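Local coordinates for erythrocyte membrane protein 1 (Plasmodium falciparum, PDB 2XU0), which probably binds receptors on host red cells during rosetting, through the N-terminal NTS-DBL1 adhesion domain of a variant surface protein of the malaria parasite, at residues Ala128-Pro133 against Leu388-Lys393; Ile326-Ile331 against His443-Glu448; Asp332-Glu337 against Glu465-Cys470; Ile452-Asn455 against Lys459-Ser462. The protein carries 10 engineered substitutions. One frame throughout, in Å; residues are numbered along the deposited sequence.

Contacts 1 and 4 are buried, contact 2 lies at the surface and contact 3 is partly buried at the far end of the domain, its centre about 29 Å from the centre of the chain. Contact 1 ties the Duffy binding region to helix 371-407 mainly by a backbone bond; contacts 2 and 3 follow one another on helix 311-338, which meets loops of the chain 443-470. Each of these two turns on a lysine that makes a weak hydrogen bond, and neither has a salt bridge across its segments. Contact 4 combines aromatic and apolar packing with a threonine hydroxyl bonded to a main-chain oxygen, and Phe461 packs on Leu388 and Phe391 of contact 1.

Contact 1 (Ala128-Pro133 against Leu388-Lys393); sequences AACAPP and LEEFYK. Engineered in segment 128-133: Ala128 (natural residue Thr).
Cys130 turns SG opposite its own carbonyl carbon (chi1 -69°), toward Glu390, while Lys393 meets Ala128 with CB itself and, with CG beside its backbone N, sends the rest of its chain away. This joins two parts of the helical Duffy-binding-like fold: the irregular chain 128-132, with Pro132 as N-cap of helix 133-136, and a turn of the long helix 371-407 in the C-terminal subdomain. The one hydrogen bond across the contact runs from Ala128 N to Lys393 O, 2.8 Å long and nearly straight at the hydrogen (170°), although the donor stands above the carbonyl plane by 46°. Beside it the CB atoms of Ala128, an engineered residue, and Lys393 touch at 4.1 Å. In the conformer given, bends late in the Lys393 chain bring NZ to 3.0 Å from Glu389 OE1; a second deposited conformer makes this salt bridge doubtful. The carboxylate of Glu390 is engaged elsewhere, with OE1 gripped by Trp319 NE1 of helix 311-338 and by Lys387 NZ. Next door, Ala129 N donates to the side chain of Asn121, which links the loop to the magnesium site; the Ala128 side chain is itself about 9 Å from the magnesium ion. Cys130 does not bond to the helix: anchored by its disulfide to Cys113, it packs its sulfur on the main chain, where Cys130 SG lies 4.1 Å from Glu390 O and 4.3 Å from Glu390 CB.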
loop_
_atom_site.group_PDB
_atom_site.type_symbol
_atom_site.label_atom_id
_atom_site.label_comp_id
_atom_site.label_asym_id
_atom_site.label_seq_id
_atom_site.Cartn_x
_atom_site.Cartn_y
_atom_site.Cartn_z
ATOM N N ALA A 128 11.010 5.238 -10.739
ATOM C CA ALA A 128 11.300 4.582 -9.458
ATOM C C ALA A 128 10.092 4.001 -8.763
ATOM O O ALA A 128 8.996 4.552 -8.843
ATOM C CB ALA A 128 11.990 5.575 -8.521
ATOM N N ALA A 129 10.302 2.905 -8.038
ATOM C CA ALA A 129 9.244 2.311 -7.206
ATOM C C ALA A 129 9.348 3.023 -5.826
ATOM O O ALA A 129 10.449 3.471 -5.455
ATOM C CB ALA A 129 9.475 0.818 -7.056
ATOM N N CYS A 130 8.205 3.218 -5.123
ATOM C CA CYS A 130 8.167 3.893 -3.811
ATOM C C CYS A 130 7.759 2.919 -2.753
ATOM O O CYS A 130 6.609 2.507 -2.734
ATOM C CB CYS A 130 7.253 5.127 -3.818
ATOM S SG CYS A 130 7.883 6.514 -4.810
ATOM N N ALA A 131 8.676 2.563 -1.865
ATOM C CA ALA A 131 8.355 1.665 -0.745
ATOM C C ALA A 131 7.505 2.464 0.232
ATOM O O ALA A 131 7.931 3.542 0.637
ATOM C CB ALA A 131 9.621 1.145 -0.073
ATOM N N PRO A 132 6.248 2.026 0.503
ATOM C CA PRO A 132 5.391 2.790 1.423
ATOM C C PRO A 132 5.869 2.675 2.870
ATOM O O PRO A 132 6.532 1.696 3.218
ATOM C CB PRO A 132 4.007 2.156 1.232
ATOM C CG PRO A 132 4.258 0.808 0.765
ATOM C CD PRO A 132 5.605 0.761 0.099
ATOM N N PRO A 133 5.561 3.659 3.728
ATOM C CA PRO A 133 5.987 3.554 5.152
ATOM C C PRO A 133 5.533 2.269 5.853
ATOM O O PRO A 133 6.296 1.731 6.655
ATOM C CB PRO A 133 5.436 4.845 5.800
ATOM C CG PRO A 133 4.489 5.387 4.847
ATOM C CD PRO A 133 4.828 4.914 3.474
ATOM N N LEU A 388 4.045 15.193 -5.698
ATOM C CA LEU A 388 4.079 15.321 -7.149
ATOM C C LEU A 388 5.299 14.600 -7.702
ATOM O O LEU A 388 5.167 13.936 -8.726
ATOM C CB LEU A 388 4.078 16.799 -7.600
ATOM C CG LEU A 388 4.160 17.076 -9.141
ATOM C CD1 LEU A 388 3.007 16.393 -9.922
ATOM C CD2 LEU A 388 4.208 18.566 -9.449
ATOM N N GLU A 389 6.490 14.771 -7.071
ATOM C CA GLU A 389 7.713 14.144 -7.562
ATOM C C GLU A 389 7.609 12.623 -7.470
ATOM O O GLU A 389 7.894 11.936 -8.445
ATOM C CB GLU A 389 8.973 14.695 -6.874
ATOM C CG GLU A 389 10.247 13.964 -7.256
ATOM C CD GLU A 389 11.493 14.682 -6.771
ATOM O OE1 GLU A 389 12.135 14.174 -5.824
ATOM O OE2 GLU A 389 11.797 15.779 -7.297
ATOM N N GLU A 390 7.169 12.116 -6.314
ATOM C CA GLU A 390 6.913 10.697 -6.081
ATOM C C GLU A 390 5.986 10.142 -7.143
ATOM O O GLU A 390 6.188 9.016 -7.594
ATOM C CB GLU A 390 6.294 10.510 -4.690
ATOM C CG GLU A 390 7.293 10.733 -3.563
ATOM C CD GLU A 390 6.721 10.594 -2.166
ATOM O OE1 GLU A 390 5.518 10.283 -2.043
ATOM O OE2 GLU A 390 7.442 10.919 -1.199
ATOM N N PHE A 391 4.952 10.916 -7.505
ATOM C CA PHE A 391 3.969 10.583 -8.520
ATOM C C PHE A 391 4.619 10.419 -9.907
ATOM O O PHE A 391 4.421 9.383 -10.551
ATOM C CB PHE A 391 2.845 11.657 -8.576
ATOM C CG PHE A 391 1.957 11.424 -9.775
ATOM C CD1 PHE A 391 1.027 10.381 -9.780
ATOM C CD2 PHE A 391 2.132 12.158 -10.940
ATOM C CE1 PHE A 391 0.275 10.099 -10.924
ATOM C CE2 PHE A 391 1.381 11.875 -12.081
ATOM C CZ PHE A 391 0.460 10.844 -12.063
ATOM N N TYR A 392 5.422 11.413 -10.354
ATOM C CA TYR A 392 6.076 11.321 -11.679
ATOM C C TYR A 392 7.043 10.146 -11.733
ATOM O O TYR A 392 7.117 9.472 -12.762
ATOM C CB TYR A 392 6.837 12.615 -12.040
ATOM C CG TYR A 392 5.978 13.814 -12.388
ATOM C CD1 TYR A 392 4.909 13.696 -13.274
ATOM C CD2 TYR A 392 6.352 15.100 -11.992
ATOM C CE1 TYR A 392 4.193 14.814 -13.704
ATOM C CE2 TYR A 392 5.617 16.221 -12.380
ATOM C CZ TYR A 392 4.538 16.072 -13.231
ATOM O OH TYR A 392 3.792 17.165 -13.562
ATOM N N LYS A 393 7.735 9.862 -10.610
ATOM C CA LYS A 393 8.705 8.756 -10.542
ATOM C C LYS A 393 8.034 7.415 -10.743
ATOM O O LYS A 393 8.603 6.551 -11.386
ATOM C CB LYS A 393 9.439 8.751 -9.214
ATOM C CG LYS A 393 10.477 9.863 -9.065
ATOM C CD LYS A 393 11.109 9.721 -7.734
ATOM C CE LYS A 393 12.546 10.164 -7.744
ATOM N NZ LYS A 393 12.696 11.454 -7.024
#

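Contact 2 (Ile326-Ile331 against His443-Glu448); sequences IKKIKI and HDNKDE
The flat peptide carbonyl of Asp444 is what Lys328 reaches: CE and NZ of Lys328 both stand on one side of the carbonyl plane, tilted from it, each 3.3 Å from Asp444 O. The bond that NZ makes there is weak. The Asp444 carboxylate lies farther off, its OD1 4.2 Å from Lys328 NZ, beyond a salt bridge, so its attraction is probably general rather than directional. The Asn445 side chain runs past the Lys328 chain in the opposite direction. Lys328 gets there by a nearly extended chain that bends only at the last torsion (chi4 143°), crossing Asp444 at about a right angle. In the fold, helix 311-338 of the Duffy-binding-like C-terminal subdomain here meets the loop after helix 440-443, close to the Cys324-Cys442 disulfide, which joins helix 311-338 to helix 440-443, from which the loop leads. The loop turns on an inverse gamma turn centred on Asp444, closed by Asn445 N bonding to His443 O at 3.0 Å. Lys328 NZ has its stronger partner just before the segment, His441 O, and the ammonium thus gathers main-chain oxygens of this bend. One residue back, Lys327 NZ bonds to Thr460 O.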
loop_
_atom_site.group_PDB
_atom_site.type_symbol
_atom_site.label_atom_id
_atom_site.label_comp_id
_atom_site.label_asym_id
_atom_site.label_seq_id
_atom_site.Cartn_x
_atom_site.Cartn_y
_atom_site.Cartn_z
ATOM N N ILE A 326 -4.329 11.248 3.274
ATOM C CA ILE A 326 -3.513 12.271 3.932
ATOM C C ILE A 326 -3.817 13.685 3.428
ATOM O O ILE A 326 -3.834 14.611 4.240
ATOM C CB ILE A 326 -1.983 11.919 3.943
ATOM C CG1 ILE A 326 -1.671 10.584 4.696
ATOM C CG2 ILE A 326 -1.107 13.051 4.462
ATOM C CD1 ILE A 326 -2.276 10.484 6.084
ATOM N N LYS A 327 -4.043 13.860 2.115
ATOM C CA LYS A 327 -4.382 15.156 1.525
ATOM C C LYS A 327 -5.626 15.756 2.205
ATOM O O LYS A 327 -5.644 16.959 2.490
ATOM C CB LYS A 327 -4.588 15.054 -0.002
ATOM C CG LYS A 327 -4.859 16.399 -0.681
ATOM C CD LYS A 327 -5.083 16.238 -2.190
ATOM C CE LYS A 327 -5.379 17.574 -2.808
ATOM N NZ LYS A 327 -5.565 17.493 -4.279
ATOM N N LYS A 328 -6.653 14.921 2.469
ATOM C CA LYS A 328 -7.868 15.374 3.152
ATOM C C LYS A 328 -7.538 15.895 4.559
ATOM O O LYS A 328 -8.008 16.976 4.927
ATOM C CB LYS A 328 -8.939 14.273 3.200
ATOM C CG LYS A 328 -9.754 14.202 1.922
ATOM C CD LYS A 328 -10.705 13.020 1.952
ATOM C CE LYS A 328 -11.091 12.584 0.564
ATOM N NZ LYS A 328 -11.218 11.107 0.475
ATOM N N ILE A 329 -6.663 15.181 5.294
ATOM C CA ILE A 329 -6.226 15.609 6.623
ATOM C C ILE A 329 -5.488 16.960 6.563
ATOM O O ILE A 329 -5.748 17.850 7.390
ATOM C CB ILE A 329 -5.359 14.524 7.284
ATOM C CG1 ILE A 329 -6.206 13.265 7.629
ATOM C CG2 ILE A 329 -4.604 15.089 8.519
ATOM C CD1 ILE A 329 -5.368 12.017 7.946
ATOM N N LYS A 330 -4.588 17.112 5.577
ATOM C CA LYS A 330 -3.791 18.324 5.426
ATOM C C LYS A 330 -4.617 19.513 4.982
ATOM O O LYS A 330 -4.386 20.596 5.497
ATOM C CB LYS A 330 -2.576 18.091 4.521
ATOM C CG LYS A 330 -1.675 17.026 5.062
ATOM C CD LYS A 330 -0.292 17.089 4.490
ATOM C CE LYS A 330 0.576 16.083 5.205
ATOM N NZ LYS A 330 1.412 16.698 6.263
ATOM N N ILE A 331 -5.602 19.321 4.080
ATOM C CA ILE A 331 -6.483 20.404 3.614
ATOM C C ILE A 331 -7.296 20.993 4.784
ATOM O O ILE A 331 -7.443 22.213 4.872
ATOM C CB ILE A 331 -7.376 19.959 2.426
ATOM C CG1 ILE A 331 -6.563 19.757 1.128
ATOM C CG2 ILE A 331 -8.612 20.879 2.211
ATOM C CD1 ILE A 331 -6.036 20.983 0.476
ATOM N N HIS A 443 -11.570 8.480 -4.956
ATOM C CA HIS A 443 -12.831 8.781 -5.636
ATOM C C HIS A 443 -13.816 9.592 -4.801
ATOM O O HIS A 443 -14.653 10.299 -5.360
ATOM C CB HIS A 443 -13.476 7.498 -6.155
ATOM C CG HIS A 443 -14.437 7.703 -7.280
ATOM N ND1 HIS A 443 -15.750 7.268 -7.193
ATOM C CD2 HIS A 443 -14.242 8.259 -8.499
ATOM C CE1 HIS A 443 -16.311 7.583 -8.352
ATOM N NE2 HIS A 443 -15.442 8.175 -9.171
ATOM N N ASP A 444 -13.690 9.503 -3.467
ATOM C CA ASP A 444 -14.515 10.170 -2.469
ATOM C C ASP A 444 -14.296 11.708 -2.315
ATOM O O ASP A 444 -13.733 12.178 -1.324
ATOM C CB ASP A 444 -14.456 9.408 -1.126
ATOM C CG ASP A 444 -15.443 9.852 -0.053
ATOM O OD1 ASP A 444 -15.147 9.641 1.149
ATOM O OD2 ASP A 444 -16.517 10.406 -0.413
ATOM N N ASN A 445 -14.795 12.472 -3.295
ATOM C CA ASN A 445 -14.813 13.937 -3.338
ATOM C C ASN A 445 -15.999 14.302 -4.198
ATOM O O ASN A 445 -15.959 14.080 -5.412
ATOM C CB ASN A 445 -13.517 14.528 -3.918
ATOM C CG ASN A 445 -12.434 14.869 -2.911
ATOM O OD1 ASN A 445 -11.243 14.696 -3.182
ATOM N ND2 ASN A 445 -12.805 15.414 -1.753
ATOM N N LYS A 446 -17.086 14.784 -3.563
ATOM C CA LYS A 446 -18.346 15.149 -4.234
ATOM C C LYS A 446 -18.274 16.535 -4.904
ATOM O O LYS A 446 -19.112 16.858 -5.758
ATOM C CB LYS A 446 -19.540 15.062 -3.258
ATOM C CG LYS A 446 -19.747 13.676 -2.632
ATOM C CD LYS A 446 -21.111 13.553 -1.960
ATOM C CE LYS A 446 -21.137 12.507 -0.870
ATOM N NZ LYS A 446 -20.640 13.047 0.422
ATOM N N ASP A 447 -17.249 17.331 -4.521
ATOM C CA ASP A 447 -16.947 18.684 -4.994
ATOM C C ASP A 447 -16.178 18.625 -6.322
ATOM O O ASP A 447 -15.086 18.049 -6.371
ATOM C CB ASP A 447 -16.128 19.446 -3.929
ATOM C CG ASP A 447 -16.275 18.910 -2.509
ATOM O OD1 ASP A 447 -17.295 19.231 -1.855
ATOM O OD2 ASP A 447 -15.384 18.148 -2.063
ATOM N N GLU A 448 -16.757 19.218 -7.395
ATOM C CA GLU A 448 -16.189 19.240 -8.758
ATOM C C GLU A 448 -14.802 19.878 -8.883
ATOM O O GLU A 448 -14.010 19.446 -9.726
ATOM C CB GLU A 448 -17.172 19.827 -9.804
ATOM C CG GLU A 448 -17.552 21.295 -9.618
ATOM C CD GLU A 448 -18.161 21.990 -10.825
ATOM O OE1 GLU A 448 -19.115 21.442 -11.425
ATOM O OE2 GLU A 448 -17.704 23.112 -11.146
#

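Contact 3 (Asp332-Glu337 against Glu465-Cys470)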
loop_
_atom_site.group_PDB
_atom_site.type_symbol
_atom_site.label_atom_id
_atom_site.label_comp_id
_atom_site.label_asym_id
_atom_site.label_seq_id
_atom_site.Cartn_x
_atom_site.Cartn_y
_atom_site.Cartn_z
ATOM N N ASP A 332 -7.802 20.111 5.673
ATOM C CA ASP A 332 -8.565 20.464 6.874
ATOM C C ASP A 332 -7.765 21.340 7.836
ATOM O O ASP A 332 -8.322 22.304 8.368
ATOM C CB ASP A 332 -9.118 19.208 7.572
ATOM C CG ASP A 332 -10.265 18.550 6.827
ATOM O OD1 ASP A 332 -10.489 17.335 7.037
ATOM O OD2 ASP A 332 -10.945 19.250 6.030
ATOM N N LYS A 333 -6.455 21.047 8.004
ATOM C CA LYS A 333 -5.564 21.837 8.855
ATOM C C LYS A 333 -5.288 23.194 8.218
ATOM O O LYS A 333 -5.182 24.203 8.928
ATOM C CB LYS A 333 -4.256 21.082 9.151
ATOM C CG LYS A 333 -3.834 21.126 10.614
ATOM C CD LYS A 333 -3.052 22.396 10.967
ATOM C CE LYS A 333 -2.701 22.493 12.436
ATOM N NZ LYS A 333 -3.842 22.978 13.253
ATOM N N VAL A 334 -5.191 23.232 6.877
ATOM C CA VAL A 334 -4.994 24.484 6.135
ATOM C C VAL A 334 -6.270 25.338 6.265
ATOM O O VAL A 334 -6.180 26.536 6.564
ATOM C CB VAL A 334 -4.597 24.231 4.655
ATOM C CG1 VAL A 334 -4.783 25.478 3.797
ATOM C CG2 VAL A 334 -3.167 23.706 4.561
ATOM N N LYS A 335 -7.441 24.698 6.119
ATOM C CA LYS A 335 -8.714 25.385 6.241
ATOM C C LYS A 335 -8.873 26.039 7.631
ATOM O O LYS A 335 -9.252 27.208 7.685
ATOM C CB LYS A 335 -9.909 24.468 5.901
ATOM C CG LYS A 335 -11.185 25.263 5.649
ATOM C CD LYS A 335 -12.418 24.420 5.419
ATOM C CE LYS A 335 -13.576 25.340 5.090
ATOM N NZ LYS A 335 -14.765 24.614 4.561
ATOM N N LYS A 336 -8.539 25.334 8.733
ATOM C CA LYS A 336 -8.666 25.931 10.074
ATOM C C LYS A 336 -7.794 27.172 10.316
ATOM O O LYS A 336 -8.181 28.031 11.103
ATOM C CB LYS A 336 -8.598 24.901 11.217
ATOM C CG LYS A 336 -7.202 24.430 11.607
ATOM C CD LYS A 336 -7.227 23.541 12.856
ATOM C CE LYS A 336 -7.121 24.300 14.162
ATOM N NZ LYS A 336 -7.128 23.379 15.330
ATOM N N GLU A 337 -6.665 27.296 9.594
ATOM C CA GLU A 337 -5.770 28.447 9.678
ATOM C C GLU A 337 -6.078 29.525 8.619
ATOM O O GLU A 337 -5.541 30.627 8.730
ATOM C CB GLU A 337 -4.294 28.004 9.538
ATOM C CG GLU A 337 -3.850 26.930 10.526
ATOM C CD GLU A 337 -4.078 27.234 11.996
ATOM O OE1 GLU A 337 -3.658 28.321 12.455
ATOM O OE2 GLU A 337 -4.669 26.373 12.688
ATOM N N GLU A 465 -7.266 25.621 -2.279
ATOM C CA GLU A 465 -8.145 26.751 -2.618
ATOM C C GLU A 465 -8.114 27.832 -1.518
ATOM O O GLU A 465 -8.269 29.005 -1.821
ATOM C CB GLU A 465 -9.594 26.286 -2.889
ATOM C CG GLU A 465 -10.356 25.767 -1.674
ATOM C CD GLU A 465 -11.861 25.660 -1.846
ATOM O OE1 GLU A 465 -12.502 26.674 -2.210
ATOM O OE2 GLU A 465 -12.404 24.567 -1.574
ATOM N N TYR A 466 -7.899 27.423 -0.257
ATOM C CA TYR A 466 -7.821 28.299 0.920
ATOM C C TYR A 466 -6.569 29.170 0.929
ATOM O O TYR A 466 -6.503 30.128 1.688
ATOM C CB TYR A 466 -7.957 27.475 2.217
ATOM C CG TYR A 466 -9.205 26.621 2.216
ATOM C CD1 TYR A 466 -10.471 27.203 2.138
ATOM C CD2 TYR A 466 -9.124 25.231 2.195
ATOM C CE1 TYR A 466 -11.625 26.423 2.051
ATOM C CE2 TYR A 466 -10.272 24.440 2.125
ATOM C CZ TYR A 466 -11.522 25.042 2.048
ATOM O OH TYR A 466 -12.664 24.277 2.001
ATOM N N CYS A 467 -5.603 28.852 0.060
ATOM C CA CYS A 467 -4.302 29.515 -0.086
ATOM C C CYS A 467 -4.249 30.489 -1.242
ATOM O O CYS A 467 -3.241 31.192 -1.383
ATOM C CB CYS A 467 -3.187 28.475 -0.192
ATOM S SG CYS A 467 -3.086 27.381 1.238
ATOM N N LYS A 468 -5.307 30.538 -2.088
ATOM C CA LYS A 468 -5.317 31.454 -3.239
ATOM C C LYS A 468 -5.189 32.907 -2.775
ATOM O O LYS A 468 -5.469 33.202 -1.600
ATOM C CB LYS A 468 -6.586 31.281 -4.098
ATOM C CG LYS A 468 -6.625 29.970 -4.870
ATOM C CD LYS A 468 -7.936 29.804 -5.622
ATOM C CE LYS A 468 -7.882 28.697 -6.648
ATOM N NZ LYS A 468 -7.931 27.341 -6.031
ATOM N N THR A 469 -4.732 33.805 -3.686
ATOM C CA THR A 469 -4.616 35.241 -3.394
ATOM C C THR A 469 -6.033 35.754 -3.117
ATOM O O THR A 469 -6.985 35.198 -3.660
ATOM C CB THR A 469 -3.982 36.010 -4.577
ATOM O OG1 THR A 469 -4.769 35.824 -5.756
ATOM C CG2 THR A 469 -2.540 35.617 -4.839
ATOM N N CYS A 470 -6.182 36.784 -2.264
ATOM C CA CYS A 470 -7.496 37.364 -1.939
ATOM C C CYS A 470 -8.334 37.621 -3.183
ATOM O O CYS A 470 -7.790 38.205 -4.129
ATOM C CB CYS A 470 -7.338 38.666 -1.156
ATOM S SG CYS A 470 -6.892 38.446 0.574
#
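Lys335 on helix 311-338 and Tyr466, in a short 3-10 turn at residues 465-467, bring their CA atoms to 6.1 Å, the nearest backbone approach between the segments. Here a long helix of the helical Duffy-binding-like domain meets a disulfide-tied loop. The Lys335 side chain, with CG anti to the backbone N (chi1 -164°) and extended thereafter, is laid across the Tyr466 ring. CG sits over one face, 3.7 Å from the ring centroid and 12° off the normal, a CH-pi contact, and CB flanks it above CE2. Farther along, CD of Lys335 lies 3.5 Å from CZ of Tyr466, and NZ overhangs the hydroxyl in a weak hydrogen bond, Lys335 NZ to Tyr466 OH at 3.3 Å. Glu465 covers the opposite face with its CG, so the ring is sandwiched between two aliphatic stems. Deeper in, Val334 turns CG1 toward the middle and end of the turn: it lies 3.6 Å from Cys467 SG and 4.1 Å from Tyr466 CB. Cys467 is tied by a disulfide to Cys377 of helix 371-407, and Cys470 to Cys354. Val334 also packs on Gln376 and Tyr380 of helix 371-407, while Tyr466 rests on Ile331 and Cys338 of helix 311-338; the loop lies against these two helices on its way from helix 457-460 to strand 475-477.

Contact 4 (Ile452-Asn455 against Lys459-Ser462)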
loop_
_atom_site.group_PDB
_atom_site.type_symbol
_atom_site.label_atom_id
_atom_site.label_comp_id
_atom_site.label_asym_id
_atom_site.label_seq_id
_atom_site.Cartn_x
_atom_site.Cartn_y
_atom_site.Cartn_z
ATOM N N ILE A 452 -9.909 14.370 -7.439
ATOM C CA ILE A 452 -8.609 13.787 -7.734
ATOM C C ILE A 452 -8.606 13.277 -9.167
ATOM O O ILE A 452 -9.508 12.526 -9.548
ATOM C CB ILE A 452 -8.275 12.656 -6.725
ATOM C CG1 ILE A 452 -8.181 13.178 -5.250
ATOM C CG2 ILE A 452 -7.044 11.875 -7.158
ATOM C CD1 ILE A 452 -6.967 14.108 -4.865
ATOM N N ASP A 453 -7.603 13.707 -9.966
ATOM C CA ASP A 453 -7.418 13.265 -11.351
ATOM C C ASP A 453 -5.940 13.229 -11.637
ATOM O O ASP A 453 -5.324 14.273 -11.925
ATOM C CB ASP A 453 -8.198 14.122 -12.365
ATOM C CG ASP A 453 -8.174 13.608 -13.811
ATOM O OD1 ASP A 453 -7.560 12.551 -14.063
ATOM O OD2 ASP A 453 -8.787 14.249 -14.675
ATOM N N PHE A 454 -5.367 12.018 -11.542
ATOM C CA PHE A 454 -3.951 11.748 -11.774
ATOM C C PHE A 454 -3.528 12.023 -13.219
ATOM O O PHE A 454 -2.328 12.200 -13.472
ATOM C CB PHE A 454 -3.532 10.372 -11.257
ATOM C CG PHE A 454 -3.616 10.291 -9.737
ATOM C CD1 PHE A 454 -2.762 11.048 -8.931
ATOM C CD2 PHE A 454 -4.555 9.470 -9.119
ATOM C CE1 PHE A 454 -2.839 10.974 -7.528
ATOM C CE2 PHE A 454 -4.656 9.414 -7.725
ATOM C CZ PHE A 454 -3.794 10.159 -6.937
ATOM N N ASN A 455 -4.520 12.080 -14.154
ATOM C CA ASN A 455 -4.290 12.430 -15.554
ATOM C C ASN A 455 -4.208 13.963 -15.727
ATOM O O ASN A 455 -3.913 14.428 -16.809
ATOM C CB ASN A 455 -5.368 11.828 -16.471
ATOM C CG ASN A 455 -5.272 10.343 -16.628
ATOM O OD1 ASN A 455 -6.248 9.593 -16.451
ATOM N ND2 ASN A 455 -4.090 9.868 -16.907
ATOM N N LYS A 459 -3.978 20.018 -11.561
ATOM C CA LYS A 459 -5.177 20.145 -10.713
ATOM C C LYS A 459 -5.061 19.309 -9.428
ATOM O O LYS A 459 -5.451 19.770 -8.355
ATOM C CB LYS A 459 -6.451 19.739 -11.487
ATOM C CG LYS A 459 -6.539 20.300 -12.914
ATOM C CD LYS A 459 -7.341 21.603 -13.007
ATOM C CE LYS A 459 -7.678 21.973 -14.435
ATOM N NZ LYS A 459 -8.676 21.046 -15.043
ATOM N N THR A 460 -4.502 18.097 -9.524
ATOM C CA THR A 460 -4.377 17.222 -8.362
ATOM C C THR A 460 -3.301 17.643 -7.388
ATOM O O THR A 460 -3.434 17.392 -6.195
ATOM C CB THR A 460 -4.227 15.777 -8.817
ATOM O OG1 THR A 460 -5.262 15.532 -9.765
ATOM C CG2 THR A 460 -4.313 14.773 -7.656
ATOM N N PHE A 461 -2.210 18.214 -7.891
ATOM C CA PHE A 461 -1.117 18.608 -7.028
ATOM C C PHE A 461 -0.971 20.136 -7.033
ATOM O O PHE A 461 0.117 20.662 -7.197
ATOM C CB PHE A 461 0.189 17.860 -7.400
ATOM C CG PHE A 461 0.085 16.353 -7.418
ATOM C CD1 PHE A 461 0.376 15.605 -6.282
ATOM C CD2 PHE A 461 -0.307 15.679 -8.573
ATOM C CE1 PHE A 461 0.324 14.208 -6.314
ATOM C CE2 PHE A 461 -0.351 14.283 -8.610
ATOM C CZ PHE A 461 -0.046 13.557 -7.481
ATOM N N SER A 462 -2.088 20.845 -6.877
ATOM C CA SER A 462 -2.118 22.310 -6.852
ATOM C C SER A 462 -2.079 22.809 -5.415
ATOM O O SER A 462 -2.216 22.022 -4.484
ATOM C CB SER A 462 -3.415 22.796 -7.497
ATOM O OG SER A 462 -4.549 22.275 -6.818
#
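The side chains of Phe454 and Phe461 cross at about a right angle, with Phe461 CZ at the edge of the Phe454 ring, close to its plane, and 3.8 Å from Phe454 CE1. They belong to a tight local connection in the Duffy-binding-like C-terminal subdomain, where the chain passes from an Asx turn at Asp453 through the short helix 457-460. Thr460 sits between the two halves, OG1 beside the backbone N and anti to the carbonyl carbon (chi1 -49°), which leaves the methyl CG2 anti to the backbone N. CG2 lies over one face of its neighbour Phe461, offset toward the rim, and also meets Ile452 CD1 at 3.9 Å, those side chains crossing steeply. OG1 donates to Asp453 O; the modelled 2.5 Å between Thr460 OG1 and Asp453 O is unusually short, so the exact geometry is doubtful. Helices close round the group: Phe461 packs with Phe323 and Trp319 of helix 311-338 and with Ile384 of helix 371-407, while Phe454 leans on Leu433 and Leu436. Asn437 steadies the turn, taking Phe454 N on its OD1 and giving ND2 to Asp453 OD1. The same OD1 of Asp453 accepts Asn455 N at 3.1 Å, met from above the carboxylate plane by 48°.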